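Local coordinates for vascular endothelial cadherin (Gallus gallus, PDB 3PPE), which mediates calcium-dependent, homophilic adhesion between endothelial cells, here as a fragment of its first two extracellular cadherin domains, at residues T44-Q49 with I55-R60; T124-E129 with I178-K183. All blocks are in the same frame, centred on the assembly; numbering follows the deposited sequence. Where two conformers were deposited one is given.

Contact 1: residues T44-Q49 with I55-R60; sequences TIFKVQ and IYAFER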
ATOM      1  N   THR A  44     -14.800   5.835 -10.239  1.00 17.02           N
ATOM      2  CA  THR A  44     -15.425   6.805  -9.335  1.00 16.95           C
ATOM      3  C   THR A  44     -14.562   6.852  -8.068  1.00 15.44           C
ATOM      4  O   THR A  44     -13.720   7.748  -7.906  1.00 16.08           O
ATOM      5  CB  THR A  44     -16.912   6.493  -9.017  1.00 16.75           C
ATOM      6  OG1 THR A  44     -17.059   5.143  -8.563  1.00 18.53           O
ATOM      7  CG2 THR A  44     -17.833   6.707 -10.239  1.00 18.08           C
ATOM      8  N   ILE A  45     -14.686   5.853  -7.211  1.00 13.88           N
ATOM      9  CA  ILE A  45     -13.809   5.792  -6.033  1.00 13.48           C
ATOM     10  C   ILE A  45     -12.384   5.415  -6.399  1.00 13.19           C
ATOM     11  O   ILE A  45     -11.426   6.012  -5.901  1.00 13.43           O
ATOM     12  CB  ILE A  45     -14.361   4.789  -4.982  1.00 14.08           C
ATOM     13  CG1 ILE A  45     -15.728   5.280  -4.509  1.00 14.23           C
ATOM     14  CG2 ILE A  45     -13.320   4.535  -3.804  1.00 13.38           C
ATOM     15  CD1 ILE A  45     -16.477   4.305  -3.505  1.00 15.11           C
ATOM     16  N   PHE A  46     -12.250   4.406  -7.257  1.00 12.61           N
ATOM     17  CA  PHE A  46     -10.953   3.844  -7.569  1.00 13.03           C
ATOM     18  C   PHE A  46     -10.576   4.286  -8.964  1.00 13.26           C
ATOM     19  O   PHE A  46     -11.328   4.081  -9.908  1.00 13.47           O
ATOM     20  CB  PHE A  46     -11.025   2.318  -7.483  1.00 11.76           C
ATOM     21  CG  PHE A  46     -11.385   1.839  -6.118  1.00 12.38           C
ATOM     22  CD1 PHE A  46     -12.612   1.250  -5.884  1.00 11.50           C
ATOM     23  CD2 PHE A  46     -10.499   2.012  -5.055  1.00 10.88           C
ATOM     24  CE1 PHE A  46     -12.950   0.827  -4.605  1.00 16.67           C
ATOM     25  CE2 PHE A  46     -10.843   1.616  -3.764  1.00 11.81           C
ATOM     26  CZ  PHE A  46     -12.083   1.026  -3.548  1.00 13.26           C
ATOM     27  N   LYS A  47      -9.433   4.929  -9.086  1.00 14.19           N
ATOM     28  CA  LYS A  47      -8.990   5.367 -10.401  1.00 16.28           C
ATOM     29  C   LYS A  47      -7.547   4.967 -10.634  1.00 17.28           C
ATOM     30  O   LYS A  47      -6.709   5.034  -9.718  1.00 15.89           O
ATOM     31  CB  LYS A  47      -9.140   6.888 -10.571  1.00 16.29           C
ATOM     32  CG  LYS A  47     -10.534   7.433 -10.279  1.00 15.37           C
ATOM     33  CD  LYS A  47     -10.546   8.952 -10.395  1.00 18.72           C
ATOM     34  CE  LYS A  47     -11.888   9.502  -9.976  1.00 22.90           C
ATOM     35  NZ  LYS A  47     -12.021  10.911 -10.430  1.00 29.99           N
ATOM     36  N   VAL A  48      -7.262   4.594 -11.877  1.00 19.47           N
ATOM     37  CA  VAL A  48      -5.897   4.345 -12.319  1.00 23.20           C
ATOM     38  C   VAL A  48      -5.129   5.654 -12.450  1.00 25.98           C
ATOM     39  O   VAL A  48      -5.670   6.682 -12.847  1.00 26.76           O
ATOM     40  CB  VAL A  48      -5.862   3.577 -13.682  1.00 23.33           C
ATOM     41  CG1 VAL A  48      -4.425   3.496 -14.222  1.00 24.14           C
ATOM     42  CG2 VAL A  48      -6.421   2.180 -13.525  1.00 20.59           C
ATOM     43  N   GLN A  49      -3.845   5.606 -12.109  1.00 20.00           N
ATOM     44  CA  GLN A  49      -3.003   6.795 -12.122  1.00 20.00           C
ATOM     45  C   GLN A  49      -1.603   6.474 -12.634  1.00 20.00           C
ATOM     46  O   GLN A  49      -0.792   5.883 -11.922  1.00 35.42           O
ATOM     47  CB  GLN A  49      -2.926   7.411 -10.724  1.00 20.00           C
ATOM     48  CG  GLN A  49      -4.257   7.913 -10.191  1.00 20.00           C
ATOM     49  CD  GLN A  49      -4.832   9.042 -11.024  1.00 20.00           C
ATOM     50  OE1 GLN A  49      -4.121   9.984 -11.377  1.00 20.00           O
ATOM     51  NE2 GLN A  49      -6.120   8.949 -11.341  1.00 20.00           N
ATOM     52  N   ILE A  55      -3.469   2.123  -8.703  1.00 13.43           N
ATOM     53  CA  ILE A  55      -4.861   2.439  -8.430  1.00 12.57           C
ATOM     54  C   ILE A  55      -4.870   3.207  -7.138  1.00 12.06           C
ATOM     55  O   ILE A  55      -4.144   2.862  -6.194  1.00 11.18           O
ATOM     56  CB  ILE A  55      -5.736   1.159  -8.315  1.00 12.64           C
ATOM     57  CG1 ILE A  55      -5.736   0.427  -9.664  1.00 13.13           C
ATOM     58  CG2 ILE A  55      -7.186   1.511  -7.859  1.00 11.24           C
ATOM     59  CD1 ILE A  55      -6.647  -0.796  -9.687  1.00 14.19           C
ATOM     60  N   TYR A  56      -5.624   4.295  -7.144  1.00 12.23           N
ATOM     61  CA  TYR A  56      -5.811   5.140  -5.974  1.00 13.19           C
ATOM     62  C   TYR A  56      -7.276   5.215  -5.626  1.00 12.44           C
ATOM     63  O   TYR A  56      -8.119   5.064  -6.510  1.00 12.84           O
ATOM     64  CB  TYR A  56      -5.274   6.548  -6.251  1.00 14.30           C
ATOM     65  CG  TYR A  56      -3.782   6.667  -6.076  1.00 15.18           C
ATOM     66  CD1 TYR A  56      -2.915   6.247  -7.067  1.00 17.48           C
ATOM     67  CD2 TYR A  56      -3.242   7.239  -4.933  1.00 15.93           C
ATOM     68  CE1 TYR A  56      -1.539   6.354  -6.912  1.00 18.34           C
ATOM     69  CE2 TYR A  56      -1.871   7.361  -4.773  1.00 16.19           C
ATOM     70  CZ  TYR A  56      -1.032   6.907  -5.747  1.00 17.88           C
ATOM     71  OH  TYR A  56       0.336   7.047  -5.578  1.00 20.77           O
ATOM     72  N   ALA A  57      -7.562   5.451  -4.347  1.00 11.33           N
ATOM     73  CA  ALA A  57      -8.917   5.677  -3.857  1.00 11.30           C
ATOM     74  C   ALA A  57      -9.137   7.171  -3.638  1.00 11.39           C
ATOM     75  O   ALA A  57      -8.287   7.852  -3.055  1.00 10.37           O
ATOM     76  CB  ALA A  57      -9.137   4.920  -2.494  1.00 11.69           C
ATOM     77  N   PHE A  58     -10.314   7.645  -4.044  1.00 12.53           N
ATOM     78  CA  PHE A  58     -10.637   9.083  -4.050  1.00 14.27           C
ATOM     79  C   PHE A  58     -11.737   9.461  -3.052  1.00 15.34           C
ATOM     80  O   PHE A  58     -12.233  10.585  -3.056  1.00 14.82           O
ATOM     81  CB  PHE A  58     -10.962   9.562  -5.474  1.00 12.38           C
ATOM     82  CG  PHE A  58      -9.742   9.704  -6.324  1.00 14.44           C
ATOM     83  CD1 PHE A  58      -9.096   8.579  -6.827  1.00 13.07           C
ATOM     84  CD2 PHE A  58      -9.194  10.953  -6.583  1.00 12.50           C
ATOM     85  CE1 PHE A  58      -7.937   8.703  -7.585  1.00 15.41           C
ATOM     86  CE2 PHE A  58      -8.038  11.071  -7.353  1.00 15.84           C
ATOM     87  CZ  PHE A  58      -7.412   9.946  -7.852  1.00 14.09           C
ATOM     88  N   GLU A  59     -12.096   8.486  -2.213  1.00 16.62           N
ATOM     89  CA  GLU A  59     -12.933   8.702  -1.048  1.00 17.60           C
ATOM     90  C   GLU A  59     -12.336   7.922   0.089  1.00 17.56           C
ATOM     91  O   GLU A  59     -11.661   6.907  -0.117  1.00 17.42           O
ATOM     92  CB  GLU A  59     -14.344   8.150  -1.246  1.00 18.55           C
ATOM     93  CG  GLU A  59     -15.115   8.832  -2.321  1.00 22.01           C
ATOM     94  CD  GLU A  59     -16.505   8.308  -2.422  1.00 24.84           C
ATOM     95  OE1 GLU A  59     -17.176   8.716  -3.380  1.00 31.36           O
ATOM     96  OE2 GLU A  59     -16.923   7.499  -1.568  1.00 25.58           O
ATOM     97  N   ARG A  60     -12.606   8.401   1.298  1.00 18.18           N
ATOM     98  CA  ARG A  60     -12.379   7.620   2.502  1.00 18.27           C
ATOM     99  C   ARG A  60     -13.401   6.485   2.517  1.00 16.52           C
ATOM    100  O   ARG A  60     -14.568   6.674   2.130  1.00 16.76           O
ATOM    101  CB  ARG A  60     -12.563   8.477   3.744  1.00 18.52           C
ATOM    102  CG  ARG A  60     -11.459   9.474   3.947  1.00 23.76           C
ATOM    103  CD  ARG A  60     -11.691  10.228   5.239  1.00 29.18           C
ATOM    104  NE  ARG A  60     -11.845   9.278   6.347  1.00 34.87           N
ATOM    105  CZ  ARG A  60     -12.987   8.979   6.963  1.00 35.26           C
ATOM    106  NH1 ARG A  60     -14.144   9.558   6.626  1.00 37.68           N
ATOM    107  NH2 ARG A  60     -12.964   8.101   7.945  1.00 34.75           N
TER
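Lys47 and Tyr56 are the hydrogen-bonded pair of an antiparallel beta hairpin, between the non-hydrogen-bonded pairs Phe46-Ala57 and Val48-Ile55. Lys47 N gives to Tyr56 O at 2.9 Å, and Tyr56 N gives to Lys47 O at 2.9 Å. Phe58 N adds a shorter but bent bond to Ile45 O, 2.7 Å long with 139° at the hydrogen. The Lys47 side chain crosses the Phe58 ring at about a right angle. Its CG is anti to the carbonyl carbon (chi1 -54°) and the chain runs extended, which lays CD over one ring face, 4.0 Å from the centroid. Lys47 NZ stands above that face in a cation-pi contact, 4.9 Å from the Phe58 centroid. Ile45 O sits in plane at the edge of the same ring. Gln49 bends at chi2 (-63°); its CG packs on Tyr56 CD1 and its NE2 lies 3.9 Å from Phe58 CZ. With an alanine at Phe58, the Lys47 chain and its ammonium would probably lose the ring face they lie over, and Gln49 NE2 its aromatic neighbour. On the other face, Phe46 CE2 meets Ala57 CB at 3.9 Å, and Phe46 CB meets Ile55 CG2. Phe46 packs on Ile92 and Ile55 on Phe90, both of strand 82-95. The hairpin is thus two-sided: apolar contacts close the core of the first cadherin domain, while cation-pi and CH-pi contacts hold the outer side.

Contact 2: residues T124-E129 with I178-K183; sequences TKVTAE and IIVKAK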
ATOM      1  N   THR A 124     -29.651 -15.684  32.951  1.00 12.61           N
ATOM      2  CA  THR A 124     -30.081 -15.205  31.669  1.00 12.92           C
ATOM      3  C   THR A 124     -28.822 -14.821  30.884  1.00 13.85           C
ATOM      4  O   THR A 124     -27.717 -14.851  31.442  1.00 13.41           O
ATOM      5  CB  THR A 124     -31.072 -14.002  31.829  1.00 11.94           C
ATOM      6  OG1 THR A 124     -31.697 -13.780  30.581  1.00 13.82           O
ATOM      7  CG2 THR A 124     -30.388 -12.717  32.267  1.00 12.83           C
ATOM      8  N   LYS A 125     -28.965 -14.546  29.590  1.00 13.42           N
ATOM      9  CA  LYS A 125     -27.811 -14.189  28.785  1.00 13.75           C
ATOM     10  C   LYS A 125     -28.058 -12.809  28.196  1.00 13.17           C
ATOM     11  O   LYS A 125     -29.157 -12.523  27.728  1.00 13.62           O
ATOM     12  CB  LYS A 125     -27.567 -15.181  27.638  1.00 13.81           C
ATOM     13  CG  LYS A 125     -26.195 -14.945  26.934  1.00 14.09           C
ATOM     14  CD  LYS A 125     -26.051 -15.725  25.653  1.00 14.38           C
ATOM     15  CE  LYS A 125     -24.733 -15.398  24.910  1.00 15.71           C
ATOM     16  NZ  LYS A 125     -24.560 -13.931  24.536  1.00 12.97           N
ATOM     17  N   VAL A 126     -27.057 -11.942  28.253  1.00 11.89           N
ATOM     18  CA  VAL A 126     -27.120 -10.667  27.529  1.00 10.75           C
ATOM     19  C   VAL A 126     -26.157 -10.783  26.327  1.00 11.12           C
ATOM     20  O   VAL A 126     -25.250 -11.633  26.341  1.00 11.82           O
ATOM     21  CB  VAL A 126     -26.824  -9.402  28.443  1.00  9.76           C
ATOM     22  CG1 VAL A 126     -27.805  -9.360  29.646  1.00  8.67           C
ATOM     23  CG2 VAL A 126     -25.349  -9.326  28.960  1.00  9.58           C
ATOM     24  N   THR A 127     -26.336  -9.945  25.317  1.00 11.17           N
ATOM     25  CA  THR A 127     -25.519 -10.005  24.096  1.00 12.44           C
ATOM     26  C   THR A 127     -25.318  -8.600  23.571  1.00 12.23           C
ATOM     27  O   THR A 127     -26.293  -7.859  23.411  1.00 11.35           O
ATOM     28  CB  THR A 127     -26.246 -10.826  22.984  1.00 12.74           C
ATOM     29  OG1 THR A 127     -26.600 -12.099  23.495  1.00 12.84           O
ATOM     30  CG2 THR A 127     -25.353 -11.037  21.700  1.00 12.39           C
ATOM     31  N   ALA A 128     -24.061  -8.245  23.311  1.00 12.15           N
ATOM     32  CA  ALA A 128     -23.721  -7.047  22.551  1.00 12.50           C
ATOM     33  C   ALA A 128     -22.981  -7.463  21.275  1.00 13.62           C
ATOM     34  O   ALA A 128     -22.256  -8.479  21.272  1.00 13.66           O
ATOM     35  CB  ALA A 128     -22.869  -6.102  23.393  1.00 11.84           C
ATOM     36  N   GLU A 129     -23.205  -6.731  20.182  1.00 14.11           N
ATOM     37  CA  GLU A 129     -22.584  -7.063  18.894  1.00 15.85           C
ATOM     38  C   GLU A 129     -21.668  -5.917  18.524  1.00 14.30           C
ATOM     39  O   GLU A 129     -21.960  -4.756  18.781  1.00 12.66           O
ATOM     40  CB  GLU A 129     -23.621  -7.264  17.771  1.00 16.36           C
ATOM     41  CG  GLU A 129     -24.736  -8.246  18.080  1.00 19.02           C
ATOM     42  CD  GLU A 129     -25.844  -8.204  17.036  1.00 21.89           C
ATOM     43  OE1 GLU A 129     -26.271  -7.083  16.607  1.00 30.11           O
ATOM     44  OE2 GLU A 129     -26.294  -9.300  16.633  1.00 31.63           O
ATOM     45  N   ILE A 178     -29.893  -4.541  37.342  1.00 16.53           N
ATOM     46  CA  ILE A 178     -28.450  -4.440  37.275  1.00 15.99           C
ATOM     47  C   ILE A 178     -28.025  -3.784  35.929  1.00 14.49           C
ATOM     48  O   ILE A 178     -28.766  -3.810  34.944  1.00 14.91           O
ATOM     49  CB  ILE A 178     -27.738  -5.824  37.523  1.00 15.50           C
ATOM     50  CG1 ILE A 178     -27.951  -6.704  36.307  1.00 16.74           C
ATOM     51  CG2 ILE A 178     -28.214  -6.481  38.899  1.00 13.30           C
ATOM     52  CD1 ILE A 178     -27.056  -7.964  36.228  1.00 18.46           C
ATOM     53  N   ILE A 179     -26.854  -3.184  35.911  1.00 13.08           N
ATOM     54  CA  ILE A 179     -26.353  -2.524  34.704  0.50 12.26           C
ATOM     55  C   ILE A 179     -25.152  -3.282  34.178  1.00 11.69           C
ATOM     56  O   ILE A 179     -24.203  -3.567  34.927  1.00 11.04           O
ATOM     57  CB  ILE A 179     -25.958  -1.045  34.964  0.50 12.13           C
ATOM     58  CG1 ILE A 179     -27.082  -0.281  35.681  0.50 12.45           C
ATOM     59  CG2 ILE A 179     -25.562  -0.349  33.641  0.50 12.10           C
ATOM     60  CD1 ILE A 179     -28.408  -0.203  34.910  0.50 11.86           C
ATOM     61  N   VAL A 180     -25.206  -3.627  32.894  1.00 11.42           N
ATOM     62  CA  VAL A 180     -24.110  -4.336  32.270  0.50 11.10           C
ATOM     63  C   VAL A 180     -23.442  -3.407  31.242  1.00 10.92           C
ATOM     64  O   VAL A 180     -24.070  -2.492  30.706  1.00 10.72           O
ATOM     65  CB  VAL A 180     -24.595  -5.731  31.695  0.50 11.72           C
ATOM     66  CG1 VAL A 180     -25.610  -5.551  30.562  0.50 11.28           C
ATOM     67  CG2 VAL A 180     -23.417  -6.637  31.271  0.50 10.81           C
ATOM     68  N   LYS A 181     -22.152  -3.606  31.004  1.00 11.32           N
ATOM     69  CA  LYS A 181     -21.424  -2.813  30.055  1.00 11.52           C
ATOM     70  C   LYS A 181     -20.611  -3.794  29.208  1.00 11.59           C
ATOM     71  O   LYS A 181     -20.067  -4.799  29.717  1.00 12.59           O
ATOM     72  CB  LYS A 181     -20.477  -1.849  30.798  1.00 12.61           C
ATOM     73  CG  LYS A 181     -19.747  -0.831  29.870  1.00 14.25           C
ATOM     74  CD  LYS A 181     -19.004   0.260  30.659  1.00 15.74           C
ATOM     75  CE  LYS A 181     -18.804   1.540  29.787  1.00 21.50           C
ATOM     76  NZ  LYS A 181     -17.791   2.489  30.451  1.00 27.65           N
ATOM     77  N   ALA A 182     -20.524  -3.508  27.912  1.00 10.56           N
ATOM     78  CA  ALA A 182     -19.732  -4.322  26.997  1.00 10.17           C
ATOM     79  C   ALA A 182     -18.579  -3.521  26.402  1.00 11.15           C
ATOM     80  O   ALA A 182     -18.626  -2.292  26.348  1.00 11.65           O
ATOM     81  CB  ALA A 182     -20.611  -4.890  25.895  1.00  9.69           C
ATOM     82  N   LYS A 183     -17.544  -4.226  25.956  1.00 11.65           N
ATOM     83  CA  LYS A 183     -16.273  -3.593  25.622  1.00 11.91           C
ATOM     84  C   LYS A 183     -15.342  -4.569  24.912  1.00 10.37           C
ATOM     85  O   LYS A 183     -14.963  -5.599  25.469  1.00 11.19           O
ATOM     86  CB  LYS A 183     -15.600  -3.044  26.881  1.00 12.46           C
ATOM     87  CG  LYS A 183     -14.158  -2.612  26.675  1.00 15.96           C
ATOM     88  CD  LYS A 183     -13.634  -1.847  27.880  1.00 15.10           C
ATOM     89  CE  LYS A 183     -13.630  -2.715  29.127  1.00 21.54           C
ATOM     90  NZ  LYS A 183     -12.319  -3.391  29.329  1.00 24.89           N
TER
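Val126 and Val180 reach toward each other tip to tip across the core of the second cadherin domain. Val126 CB itself stands 4.6 Å from Val180 CG1. From there the side chain forks. CG1 lies anti to the carbonyl carbon and stays 4.5 Å from Val180 CG1. CG2 does the touching. With chi1 at -57° it sits between the backbone N and the carbonyl carbon, and points at the fork of Val180. It meets Val180 CG2 at 4.0 Å and Val180 CG1 at 4.1 Å. Val180 was deposited in two conformers, so which of its methyls is met is less certain than the meeting itself. Further along, Ala128 CB meets Ala182 CB at 3.6 Å, a close methyl-to-methyl contact. The backbones draw together here: the CA atoms of Ala128 and Ala182 are 6.6 Å apart, against 8.5 Å for those of Val126 and Val180. No hydrogen bond crosses the contact. Strands 122-129 and 175-184 belong to different sheets, and they meet face to face as in a beta sandwich. Phe104 touches all four of these side chains. Tyr144 OH pairs with Ala128 N, so this backbone amide has a side-chain partner. On the outer side, Lys125 NZ gives to Thr127 OG1 at 2.9 Å and to Val126 O, above that carbonyl plane. Ser158 O is its third partner. The chemistry across the gap is purely apolar: the two sheets are joined by side-chain packing, and the small alanines are consistent with the closer approach near the calcium-binding end.

How the contacts relate
Contact 1 lies in the first cadherin domain and contact 2 in the second, in series along the chain. Their centres are 40 Å apart, on opposite sides of the centre of the chain. The nearest atoms are about 19 Å apart, so the two do not touch. The calcium sites at the domain interface relate them. Contact 1 ends near these sites: the Glu59 side chain is about 13 Å from a calcium ion, and Arg60 forms a salt bridge with the calcium ligand Glu12. Contact 2 leads toward them. The side chain of Ala182 is about 10 Å from a calcium ion, and the ligands Asp130 and Asp184 directly follow its two segments.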